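Paraflagellar rod component (PDB 2Q0X) is of unknown function but adopts the alpha/beta hydrolase fold, consistent with, though not proof of, a hydrolase-like activity. Local coordinates at residues 121-126 and 138-143; 41-46 and 111-116; 224-229 and 255-260; 107-112 and 134-139. All blocks are in the same frame, centred on the assembly; numbering follows the deposited sequence.

Interaction 1. Residues 121-126 and 138-143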
loop_
_atom_site.group_PDB
_atom_site.type_symbol
_atom_site.label_atom_id
_atom_site.label_comp_id
_atom_site.label_asym_id
_atom_site.label_seq_id
_atom_site.Cartn_x
_atom_site.Cartn_y
_atom_site.Cartn_z
ATOM N N LEU A 121 5.806 -5.959 15.015
ATOM C CA LEU A 121 6.774 -4.898 14.854
ATOM C C LEU A 121 6.986 -4.140 16.158
ATOM O O LEU A 121 8.083 -3.692 16.434
ATOM C CB LEU A 121 6.341 -3.942 13.740
ATOM C CG LEU A 121 6.025 -4.576 12.373
ATOM C CD1 LEU A 121 5.946 -3.481 11.312
ATOM C CD2 LEU A 121 7.038 -5.648 11.986
ATOM N N VAL A 122 5.933 -3.997 16.958
ATOM C CA VAL A 122 6.024 -3.222 18.168
ATOM C C VAL A 122 6.946 -3.901 19.181
ATOM O O VAL A 122 7.742 -3.215 19.813
ATOM C CB VAL A 122 4.627 -2.905 18.758
ATOM C CG1 VAL A 122 4.732 -2.307 20.181
ATOM C CG2 VAL A 122 3.871 -1.953 17.833
ATOM N N PHE A 123 6.865 -5.233 19.317
ATOM C CA PHE A 123 7.699 -5.940 20.289
ATOM C C PHE A 123 9.170 -5.834 19.911
ATOM O O PHE A 123 10.027 -5.585 20.772
ATOM C CB PHE A 123 7.276 -7.408 20.467
ATOM C CG PHE A 123 5.966 -7.575 21.202
ATOM C CD1 PHE A 123 5.879 -7.287 22.557
ATOM C CD2 PHE A 123 4.813 -7.994 20.532
ATOM C CE1 PHE A 123 4.682 -7.431 23.240
ATOM C CE2 PHE A 123 3.614 -8.139 21.213
ATOM C CZ PHE A 123 3.548 -7.862 22.566
ATOM N N GLU A 124 9.438 -5.991 18.615
ATOM C CA GLU A 124 10.766 -5.809 18.035
ATOM C C GLU A 124 11.286 -4.378 18.206
ATOM O O GLU A 124 12.442 -4.166 18.600
ATOM C CB GLU A 124 10.709 -6.191 16.556
ATOM C CG GLU A 124 12.025 -6.199 15.849
ATOM C CD GLU A 124 13.006 -7.201 16.416
ATOM O OE1 GLU A 124 12.575 -8.279 16.921
ATOM O OE2 GLU A 124 14.217 -6.900 16.341
ATOM N N LEU A 125 10.424 -3.402 17.928
ATOM C CA LEU A 125 10.738 -1.989 18.145
ATOM C C LEU A 125 11.130 -1.719 19.583
ATOM O O LEU A 125 12.179 -1.170 19.831
ATOM C CB LEU A 125 9.552 -1.068 17.794
ATOM C CG LEU A 125 9.559 -0.379 16.424
ATOM C CD1 LEU A 125 8.278 0.447 16.201
ATOM C CD2 LEU A 125 10.761 0.483 16.302
ATOM N N LEU A 126 10.254 -2.088 20.510
ATOM C CA LEU A 126 10.424 -1.798 21.934
ATOM C C LEU A 126 11.703 -2.377 22.560
ATOM O O LEU A 126 12.222 -1.812 23.515
ATOM C CB LEU A 126 9.191 -2.251 22.726
ATOM C CG LEU A 126 8.091 -1.188 22.845
ATOM C CD1 LEU A 126 7.760 -0.570 21.533
ATOM C CD2 LEU A 126 6.856 -1.790 23.414
ATOM N N VAL A 138 1.975 2.191 24.830
ATOM C CA VAL A 138 1.781 1.201 23.808
ATOM C C VAL A 138 0.327 0.722 23.864
ATOM O O VAL A 138 -0.220 0.481 24.931
ATOM C CB VAL A 138 2.784 0.031 23.960
ATOM C CG1 VAL A 138 2.512 -1.031 22.939
ATOM C CG2 VAL A 138 4.271 0.554 23.837
ATOM N N ILE A 139 -0.290 0.601 22.695
ATOM C CA ILE A 139 -1.638 0.063 22.568
ATOM C C ILE A 139 -1.599 -1.053 21.540
ATOM O O ILE A 139 -1.197 -0.826 20.412
ATOM C CB ILE A 139 -2.660 1.156 22.082
ATOM C CG1 ILE A 139 -2.686 2.363 23.028
ATOM C CG2 ILE A 139 -4.051 0.531 21.869
ATOM C CD1 ILE A 139 -2.989 3.715 22.340
ATOM N N LEU A 140 -2.043 -2.240 21.920
ATOM C CA LEU A 140 -2.034 -3.365 21.006
ATOM C C LEU A 140 -3.413 -3.991 20.930
ATOM O O LEU A 140 -4.043 -4.260 21.947
ATOM C CB LEU A 140 -1.010 -4.421 21.436
ATOM C CG LEU A 140 0.430 -3.967 21.717
ATOM C CD1 LEU A 140 1.254 -5.089 22.340
ATOM C CD2 LEU A 140 1.067 -3.423 20.499
ATOM N N HIS A 141 -3.868 -4.228 19.707
ATOM C CA HIS A 141 -5.137 -4.911 19.457
ATOM C C HIS A 141 -4.856 -6.246 18.826
ATOM O O HIS A 141 -4.006 -6.360 17.935
ATOM C CB HIS A 141 -6.080 -4.083 18.572
ATOM C CG HIS A 141 -7.421 -4.724 18.346
ATOM N ND1 HIS A 141 -7.613 -5.746 17.441
ATOM C CD2 HIS A 141 -8.625 -4.504 18.924
ATOM C CE1 HIS A 141 -8.880 -6.116 17.461
ATOM N NE2 HIS A 141 -9.515 -5.383 18.358
ATOM N N GLY A 142 -5.586 -7.254 19.301
ATOM C CA GLY A 142 -5.590 -8.543 18.653
ATOM C C GLY A 142 -6.868 -9.326 18.829
ATOM O O GLY A 142 -7.579 -9.195 19.836
ATOM N N VAL A 143 -7.152 -10.143 17.821
ATOM C CA VAL A 143 -8.196 -11.153 17.884
ATOM C C VAL A 143 -7.543 -12.450 18.296
ATOM O O VAL A 143 -6.542 -12.857 17.727
ATOM C CB VAL A 143 -8.870 -11.360 16.530
ATOM C CG1 VAL A 143 -9.975 -12.454 16.642
ATOM C CG2 VAL A 143 -9.410 -10.012 15.985
#
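L126 N donates to V122 O at 2.8 Å, the helical bond that sets V122 and L126 one turn apart; across the contact V122 meets V138 and L140, and L126 meets V138. Helix 119-128 belongs to the beta-alpha-beta unit made with strands 110-115 and 135-143, and its place corresponds to the helix that follows the nucleophile elbow in alpha/beta hydrolases. It lies over strand 138-143 with the short axes 10.6 Å apart and running at 153°, so the contact is made by side-chain ends, all apolar and all buried. V122 holds CG1 anti to its backbone N (chi1 169°), which sets this methyl between two partners: V138 CG1 at 3.8 Å, where the two valines pass antiparallel to one another, and L140 CD2, also at 3.8 Å. L140 is divided at its fork: CD2 packs on V122, and CD1 meets the end of the F123 ring, 3.6 Å from CZ; the side chains of L140 and F123 cross obliquely. F123 thus reaches the strand through its tip, and its side chain also touches S219 and I223. I139, between V138 and L140, turns to the other face of the sheet, toward F113 and M230. At the C-terminal end of the helix segment L126 and V138 reach toward each other tip to tip. This is the tightest approach of the contact, L126 CD2 standing 3.5 Å from V138 CG2.

Interaction 2. Residues 41-46 and 111-116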
loop_
_atom_site.group_PDB
_atom_site.type_symbol
_atom_site.label_atom_id
_atom_site.label_comp_id
_atom_site.label_asym_id
_atom_site.label_seq_id
_atom_site.Cartn_x
_atom_site.Cartn_y
_atom_site.Cartn_z
ATOM N N VAL A 41 -0.212 9.643 18.496
ATOM C CA VAL A 41 -0.450 8.223 18.346
ATOM C C VAL A 41 -0.016 7.796 16.930
ATOM O O VAL A 41 -0.426 8.402 15.944
ATOM C CB VAL A 41 -1.920 7.877 18.577
ATOM C CG1 VAL A 41 -2.174 6.396 18.280
ATOM C CG2 VAL A 41 -2.304 8.243 20.018
ATOM N N LEU A 42 0.854 6.786 16.855
ATOM C CA LEU A 42 1.339 6.245 15.611
ATOM C C LEU A 42 0.803 4.832 15.442
ATOM O O LEU A 42 1.082 3.937 16.264
ATOM C CB LEU A 42 2.861 6.225 15.598
ATOM C CG LEU A 42 3.564 5.554 14.408
ATOM C CD1 LEU A 42 3.090 6.153 13.092
ATOM C CD2 LEU A 42 5.118 5.646 14.567
ATOM N N TRP A 43 0.093 4.631 14.333
ATOM C CA TRP A 43 -0.529 3.358 14.015
ATOM C C TRP A 43 0.235 2.594 12.919
ATOM O O TRP A 43 0.570 3.144 11.885
ATOM C CB TRP A 43 -1.980 3.564 13.574
ATOM C CG TRP A 43 -2.602 2.288 13.101
ATOM C CD1 TRP A 43 -3.112 1.289 13.880
ATOM C CD2 TRP A 43 -2.746 1.849 11.748
ATOM N NE1 TRP A 43 -3.568 0.270 13.100
ATOM C CE2 TRP A 43 -3.346 0.583 11.784
ATOM C CE3 TRP A 43 -2.418 2.401 10.511
ATOM C CZ2 TRP A 43 -3.641 -0.132 10.634
ATOM C CZ3 TRP A 43 -2.702 1.683 9.373
ATOM C CH2 TRP A 43 -3.306 0.431 9.443
ATOM N N VAL A 44 0.469 1.316 13.172
ATOM C CA VAL A 44 0.966 0.382 12.182
ATOM C C VAL A 44 0.095 -0.881 12.276
ATOM O O VAL A 44 -0.337 -1.284 13.347
ATOM C CB VAL A 44 2.536 0.104 12.370
ATOM C CG1 VAL A 44 2.838 -0.655 13.590
ATOM C CG2 VAL A 44 3.098 -0.587 11.161
ATOM N N GLY A 45 -0.180 -1.486 11.144
ATOM C CA GLY A 45 -1.117 -2.594 11.083
ATOM C C GLY A 45 -0.563 -3.812 10.401
ATOM O O GLY A 45 0.659 -3.950 10.178
ATOM N N GLY A 46 -1.494 -4.704 10.078
ATOM C CA GLY A 46 -1.207 -5.867 9.317
ATOM C C GLY A 46 -0.826 -5.525 7.889
ATOM O O GLY A 46 -1.011 -4.396 7.416
ATOM N N ALA A 111 2.759 7.498 21.370
ATOM C CA ALA A 111 1.979 6.337 21.749
ATOM C C ALA A 111 1.932 5.388 20.542
ATOM O O ALA A 111 1.351 5.716 19.503
ATOM C CB ALA A 111 0.567 6.768 22.183
ATOM N N LEU A 112 2.568 4.223 20.661
ATOM C CA LEU A 112 2.565 3.244 19.569
ATOM C C LEU A 112 1.298 2.395 19.614
ATOM O O LEU A 112 0.995 1.794 20.637
ATOM C CB LEU A 112 3.785 2.316 19.629
ATOM C CG LEU A 112 4.999 2.578 18.730
ATOM C CD1 LEU A 112 6.037 1.442 18.871
ATOM C CD2 LEU A 112 4.593 2.735 17.289
ATOM N N PHE A 113 0.598 2.333 18.480
ATOM C CA PHE A 113 -0.667 1.656 18.349
ATOM C C PHE A 113 -0.544 0.650 17.190
ATOM O O PHE A 113 -0.300 1.026 16.052
ATOM C CB PHE A 113 -1.737 2.731 18.098
ATOM C CG PHE A 113 -3.138 2.218 17.871
ATOM C CD1 PHE A 113 -4.036 3.001 17.167
ATOM C CD2 PHE A 113 -3.574 0.993 18.375
ATOM C CE1 PHE A 113 -5.340 2.569 16.924
ATOM C CE2 PHE A 113 -4.881 0.554 18.159
ATOM C CZ PHE A 113 -5.761 1.345 17.429
ATOM N N ALA A 114 -0.664 -0.637 17.494
ATOM C CA ALA A 114 -0.610 -1.658 16.452
ATOM C C ALA A 114 -1.849 -2.493 16.490
ATOM O O ALA A 114 -2.355 -2.808 17.555
ATOM C CB ALA A 114 0.613 -2.548 16.588
ATOM N N THR A 115 -2.340 -2.824 15.298
ATOM C CA THR A 115 -3.394 -3.793 15.117
ATOM C C THR A 115 -2.849 -4.967 14.331
ATOM O O THR A 115 -1.887 -4.832 13.574
ATOM C CB THR A 115 -4.586 -3.185 14.341
ATOM O OG1 THR A 115 -4.118 -2.584 13.123
ATOM C CG2 THR A 115 -5.335 -2.171 15.209
ATOM N N SER A 116 -3.488 -6.122 14.505
ATOM C CA SER A 116 -3.189 -7.320 13.703
ATOM C C SER A 116 -1.699 -7.748 13.804
ATOM O O SER A 116 -1.122 -7.724 14.896
ATOM C CB SER A 116 -3.631 -7.083 12.247
ATOM O OG SER A 116 -3.555 -8.275 11.506
#
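The indole edge of W43 points at the face of the F113 ring: CD1 stands over that face, offset toward the rim and 3.8 Å from F113 CD1, with the five-membered ring and the phenyl at 65° in an edge-to-face pair. The same indole edge carries NE1, which donates to T115 OG1 at 2.9 Å, the oxygen lying only 15° out of the ring plane, though the N-H angle is a bent 143°. One indole face has G45 N above it, 3.7 Å from the plane. T115 OG1 is further bonded to E49 OE1, an oxygen that also takes the N-H of G46, so one carboxylate oxygen ties together the C-terminal ends of the two segments. Behind the rings the strands run parallel in register. L42 N binds A111 O at 2.9 Å and F113 N binds L42 O at 2.8 Å; V44 N then goes to F113 O, and T115 N returns to V44 O at a longer 3.2 Å. On the opposite face of the sheet L42 and L112 lie side by side, their CD2 atoms 4.0 Å apart, beside the pair V44 and A114. S116 follows with a positive phi. Two central parallel strands ending in a glycine-rich turn and in this sharp turn, within A-T-S-T-G, are consistent with the oxyanion-loop and nucleophile-elbow positions of the alpha/beta hydrolase fold; catalysis is not established here.

Interaction 3. Residues 224-229 and 255-260; sequences KVPLLL and TGCNRV
A beta-alpha-beta crossover closes here: strand 227-232 and edge strand 260-264, linked through helix 241-254, start side by side and parallel at the rim of the alpha/beta hydrolase sheet. The pairing begins at L227 N, which donates to R259 O at 3.0 Å and 161°. The same oxygen draws the CA of P226 to 3.1 Å, and L227 O in turn faces V260 CA. R259 is the centre of an inverse gamma turn, closed by a weak bond from V260 N to N258 O, and this tight turn brings its carbonyl round to the neighbouring chain segment. C257 packs against the V225-P226 peptide: with SG anti to the backbone N (chi1 170°), the sulphur lies 3.6 Å from V225 C and 3.7 Å from P226 N. That sulphur also accepts R259 N at 3.4 Å and so braces the turn. At the start of the segment, K224 passes its CD 3.9 Å from G256 O, while its NZ goes to G221 O. L227 and V260 run alongside each other on one sheet face, with L227 CD2 3.9 Å from V260 CG2. R259 packs CB on the proline ring and carries its guanidinium to helix 280-299, where E294 forms a salt bridge and F297 a cation-pi contact. V260 rests on V251 of helix 241-254, and within the sheet L227 touches V138 and L140 of strand 135-143.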
loop_
_atom_site.group_PDB
_atom_site.type_symbol
_atom_site.label_atom_id
_atom_site.label_comp_id
_atom_site.label_asym_id
_atom_site.label_seq_id
_atom_site.Cartn_x
_atom_site.Cartn_y
_atom_site.Cartn_z
ATOM N N LYS A 224 8.203 -1.298 28.674
ATOM C CA LYS A 224 8.585 -0.676 29.944
ATOM C C LYS A 224 7.731 0.541 30.270
ATOM O O LYS A 224 8.035 1.297 31.200
ATOM C CB LYS A 224 10.045 -0.229 29.899
ATOM C CG LYS A 224 11.031 -1.282 29.394
ATOM C CD LYS A 224 11.048 -2.484 30.273
ATOM C CE LYS A 224 12.364 -3.253 30.133
ATOM N NZ LYS A 224 12.172 -4.654 30.622
ATOM N N VAL A 225 6.652 0.709 29.524
ATOM C CA VAL A 225 5.765 1.847 29.677
ATOM C C VAL A 225 4.339 1.318 29.721
ATOM O O VAL A 225 4.114 0.138 29.477
ATOM C CB VAL A 225 5.980 2.884 28.533
ATOM C CG1 VAL A 225 7.432 3.408 28.583
ATOM C CG2 VAL A 225 5.622 2.297 27.154
ATOM N N PRO A 226 3.369 2.180 30.065
ATOM C CA PRO A 226 2.005 1.703 30.160
ATOM C C PRO A 226 1.448 1.069 28.864
ATOM O O PRO A 226 1.714 1.534 27.746
ATOM C CB PRO A 226 1.230 2.954 30.580
ATOM C CG PRO A 226 2.242 3.822 31.268
ATOM C CD PRO A 226 3.477 3.601 30.454
ATOM N N LEU A 227 0.694 -0.007 29.059
ATOM C CA LEU A 227 0.250 -0.866 27.992
ATOM C C LEU A 227 -1.273 -1.032 28.080
ATOM O O LEU A 227 -1.808 -1.275 29.160
ATOM C CB LEU A 227 0.949 -2.214 28.132
ATOM C CG LEU A 227 0.479 -3.337 27.214
ATOM C CD1 LEU A 227 0.743 -2.947 25.804
ATOM C CD2 LEU A 227 1.219 -4.635 27.615
ATOM N N LEU A 228 -1.961 -0.810 26.953
ATOM C CA LEU A 228 -3.357 -1.208 26.797
ATOM C C LEU A 228 -3.367 -2.367 25.822
ATOM O O LEU A 228 -2.915 -2.240 24.702
ATOM C CB LEU A 228 -4.212 -0.045 26.275
ATOM C CG LEU A 228 -5.693 -0.305 25.906
ATOM C CD1 LEU A 228 -6.510 -0.758 27.128
ATOM C CD2 LEU A 228 -6.353 0.948 25.234
ATOM N N LEU A 229 -3.842 -3.510 26.291
ATOM C CA LEU A 229 -4.150 -4.657 25.443
ATOM C C LEU A 229 -5.643 -4.665 25.133
ATOM O O LEU A 229 -6.482 -4.652 26.043
ATOM C CB LEU A 229 -3.764 -5.972 26.148
ATOM C CG LEU A 229 -2.264 -6.249 26.286
ATOM C CD1 LEU A 229 -2.094 -7.632 26.852
ATOM C CD2 LEU A 229 -1.538 -6.120 24.933
ATOM N N THR A 255 4.694 -8.020 32.467
ATOM C CA THR A 255 4.966 -6.827 31.680
ATOM C C THR A 255 6.092 -6.050 32.383
ATOM O O THR A 255 6.179 -6.079 33.600
ATOM C CB THR A 255 3.702 -5.976 31.490
ATOM O OG1 THR A 255 2.720 -6.764 30.813
ATOM C CG2 THR A 255 3.987 -4.708 30.653
ATOM N N GLY A 256 6.931 -5.359 31.613
ATOM C CA GLY A 256 8.044 -4.593 32.168
ATOM C C GLY A 256 7.636 -3.288 32.834
ATOM O O GLY A 256 8.472 -2.520 33.221
ATOM N N CYS A 257 6.340 -3.029 32.923
ATOM C CA CYS A 257 5.787 -1.886 33.631
ATOM C C CYS A 257 4.498 -2.377 34.266
ATOM O O CYS A 257 3.728 -3.108 33.625
ATOM C CB CYS A 257 5.485 -0.769 32.639
ATOM S SG CYS A 257 4.531 0.634 33.247
ATOM N N ASN A 258 4.251 -1.972 35.502
ATOM C CA ASN A 258 3.024 -2.360 36.205
ATOM C C ASN A 258 1.708 -1.766 35.642
ATOM O O ASN A 258 0.619 -2.242 35.980
ATOM C CB ASN A 258 3.141 -2.061 37.711
ATOM C CG ASN A 258 3.311 -0.564 38.015
ATOM O OD1 ASN A 258 2.384 0.088 38.520
ATOM N ND2 ASN A 258 4.499 -0.022 37.730
ATOM N N ARG A 259 1.789 -0.756 34.782
ATOM C CA ARG A 259 0.586 -0.054 34.360
ATOM C C ARG A 259 0.045 -0.650 33.070
ATOM O O ARG A 259 0.183 -0.095 31.986
ATOM C CB ARG A 259 0.857 1.442 34.285
ATOM C CG ARG A 259 1.297 1.970 35.659
ATOM C CD ARG A 259 1.108 3.437 35.854
ATOM N NE ARG A 259 -0.229 3.883 35.477
ATOM C CZ ARG A 259 -1.333 3.716 36.204
ATOM N NH1 ARG A 259 -1.292 3.135 37.400
ATOM N NH2 ARG A 259 -2.495 4.173 35.732
ATOM N N VAL A 260 -0.545 -1.825 33.211
ATOM C CA VAL A 260 -1.089 -2.539 32.081
ATOM C C VAL A 260 -2.603 -2.679 32.271
ATOM O O VAL A 260 -3.078 -2.961 33.361
ATOM C CB VAL A 260 -0.364 -3.901 31.812
ATOM C CG1 VAL A 260 -0.228 -4.703 33.030
ATOM C CG2 VAL A 260 -1.109 -4.709 30.732
#

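Interaction 4. Residues 107-112 and 134-139; sequences MNEVAL and SITRVI
E109 leads with its carboxylate on T136: OE2 accepts the T136 hydroxyl, although the modelled 2.4 Å from OG1 is too short to be taken literally. CG of E109 sits between backbone N and carbonyl carbon (chi1 44°), and the chain runs extended from there, crossing T136 at about a right angle. OE2 also forms a salt bridge with R298, and OE1 one with R39; R137 NE, 4.3 Å from OE2, is near in charge only, its guanidinium being paired with D295. V110 comes next, its N bonded to S134 O at 2.8 Å and its O to T136 N at 3.0 Å. Between V110 and A111 the register slips by one: V110 pairs with I135 but A111 with R137, leaving T136 as the extra residue, its side chain turned toward strand 110-112. A111 then sets CB 3.9 Å from R137 CB. L112 restores regular pairing, N to R137 O at 2.9 Å and O to I139 N at 2.7 Å, while its CD1 reaches I135 CG2 on the helix-covered face. Together this is a beta bulge at the start of the two parallel strands of a beta-alpha-beta unit in the alpha/beta hydrolase sheet.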
loop_
_atom_site.group_PDB
_atom_site.type_symbol
_atom_site.label_atom_id
_atom_site.label_comp_id
_atom_site.label_asym_id
_atom_site.label_seq_id
_atom_site.Cartn_x
_atom_site.Cartn_y
_atom_site.Cartn_z
ATOM N N MET A 107 7.173 16.310 17.758
ATOM C CA MET A 107 6.526 15.302 18.573
ATOM C C MET A 107 7.403 15.010 19.790
ATOM O O MET A 107 8.553 14.599 19.647
ATOM C CB MET A 107 6.281 14.032 17.750
ATOM C CG MET A 107 5.269 14.207 16.650
ATOM S SD MET A 107 3.660 14.766 17.266
ATOM C CE MET A 107 3.519 16.449 16.688
ATOM N N ASN A 108 6.857 15.240 20.980
ATOM C CA ASN A 108 7.589 15.060 22.246
ATOM C C ASN A 108 7.379 13.686 22.863
ATOM O O ASN A 108 8.081 13.310 23.787
ATOM C CB ASN A 108 7.147 16.095 23.280
ATOM C CG ASN A 108 7.625 17.486 22.957
ATOM O OD1 ASN A 108 8.648 17.674 22.301
ATOM N ND2 ASN A 108 6.884 18.476 23.424
ATOM N N GLU A 109 6.364 12.966 22.405
ATOM C CA GLU A 109 6.211 11.565 22.778
ATOM C C GLU A 109 5.350 10.862 21.763
ATOM O O GLU A 109 4.672 11.488 20.965
ATOM C CB GLU A 109 5.670 11.398 24.205
ATOM C CG GLU A 109 4.539 12.298 24.567
ATOM C CD GLU A 109 3.960 12.017 25.946
ATOM O OE1 GLU A 109 3.414 12.942 26.555
ATOM O OE2 GLU A 109 4.010 10.876 26.417
ATOM N N VAL A 110 5.434 9.540 21.779
ATOM C CA VAL A 110 4.763 8.709 20.808
ATOM C C VAL A 110 4.079 7.595 21.577
ATOM O O VAL A 110 4.726 6.866 22.349
ATOM C CB VAL A 110 5.745 8.118 19.782
ATOM C CG1 VAL A 110 5.033 7.061 18.878
ATOM C CG2 VAL A 110 6.392 9.226 18.930
ATOM N N ALA A 111 2.759 7.498 21.370
ATOM C CA ALA A 111 1.979 6.337 21.749
ATOM C C ALA A 111 1.932 5.388 20.542
ATOM O O ALA A 111 1.351 5.716 19.503
ATOM C CB ALA A 111 0.567 6.768 22.183
ATOM N N LEU A 112 2.568 4.223 20.661
ATOM C CA LEU A 112 2.565 3.244 19.569
ATOM C C LEU A 112 1.298 2.395 19.614
ATOM O O LEU A 112 0.995 1.794 20.637
ATOM C CB LEU A 112 3.785 2.316 19.629
ATOM C CG LEU A 112 4.999 2.578 18.730
ATOM C CD1 LEU A 112 6.037 1.442 18.871
ATOM C CD2 LEU A 112 4.593 2.735 17.289
ATOM N N SER A 134 11.231 8.121 24.121
ATOM C CA SER A 134 10.125 8.893 23.588
ATOM C C SER A 134 8.854 8.056 23.322
ATOM O O SER A 134 7.786 8.604 23.030
ATOM C CB SER A 134 10.609 9.650 22.346
ATOM O OG SER A 134 11.660 10.548 22.711
ATOM N N ILE A 135 8.950 6.730 23.444
ATOM C CA ILE A 135 7.784 5.854 23.274
ATOM C C ILE A 135 7.152 5.631 24.668
ATOM O O ILE A 135 7.652 4.841 25.478
ATOM C CB ILE A 135 8.185 4.534 22.555
ATOM C CG1 ILE A 135 8.792 4.866 21.178
ATOM C CG2 ILE A 135 6.972 3.583 22.421
ATOM C CD1 ILE A 135 9.481 3.707 20.466
ATOM N N THR A 136 6.093 6.380 24.974
ATOM C CA THR A 136 5.597 6.493 26.354
ATOM C C THR A 136 4.344 5.665 26.639
ATOM O O THR A 136 3.938 5.506 27.784
ATOM C CB THR A 136 5.326 7.969 26.740
ATOM O OG1 THR A 136 4.461 8.557 25.778
ATOM C CG2 THR A 136 6.614 8.783 26.819
ATOM N N ARG A 137 3.732 5.143 25.594
ATOM C CA ARG A 137 2.531 4.321 25.724
ATOM C C ARG A 137 2.510 3.373 24.573
ATOM O O ARG A 137 2.963 3.694 23.489
ATOM C CB ARG A 137 1.232 5.157 25.688
ATOM C CG ARG A 137 0.882 5.873 26.973
ATOM C CD ARG A 137 1.462 7.271 27.003
ATOM N NE ARG A 137 1.901 7.681 28.354
ATOM C CZ ARG A 137 1.227 8.508 29.130
ATOM N NH1 ARG A 137 0.071 8.996 28.735
ATOM N NH2 ARG A 137 1.701 8.855 30.292
ATOM N N VAL A 138 1.975 2.191 24.830
ATOM C CA VAL A 138 1.781 1.201 23.808
ATOM C C VAL A 138 0.327 0.722 23.864
ATOM O O VAL A 138 -0.220 0.481 24.931
ATOM C CB VAL A 138 2.784 0.031 23.960
ATOM C CG1 VAL A 138 2.512 -1.031 22.939
ATOM C CG2 VAL A 138 4.271 0.554 23.837
ATOM N N ILE A 139 -0.290 0.601 22.695
ATOM C CA ILE A 139 -1.638 0.063 22.568
ATOM C C ILE A 139 -1.599 -1.053 21.540
ATOM O O ILE A 139 -1.197 -0.826 20.412
ATOM C CB ILE A 139 -2.660 1.156 22.082
ATOM C CG1 ILE A 139 -2.686 2.363 23.028
ATOM C CG2 ILE A 139 -4.051 0.531 21.869
ATOM C CD1 ILE A 139 -2.989 3.715 22.340
HETATM O O HOH W 1 10.363 13.102 22.869
#

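In the fold
All four contacts build on one mixed sheet, where strands 40-44, 110-115, 135-143, 227-232 and 260-264 are successive neighbours. Interaction 2 joins the first pair, interaction 4 the second and interaction 3 the last; interaction 1 lays helix 119-128 over the middle. The centres of 1 and 2 are about 7 Å apart. Interaction 3, about 16 Å from interaction 2 between centres, is tied in by backbone bonds from P226 and L228 to V138. Along the chain, interaction 2 closes before 1 opens; interaction 4 starts on the strand where 2 ends, sharing A111 and L112, and finishes on the strand of 1, sharing V138 and I139; 3 comes last, assembling the sheet that carries the elbow-like turn.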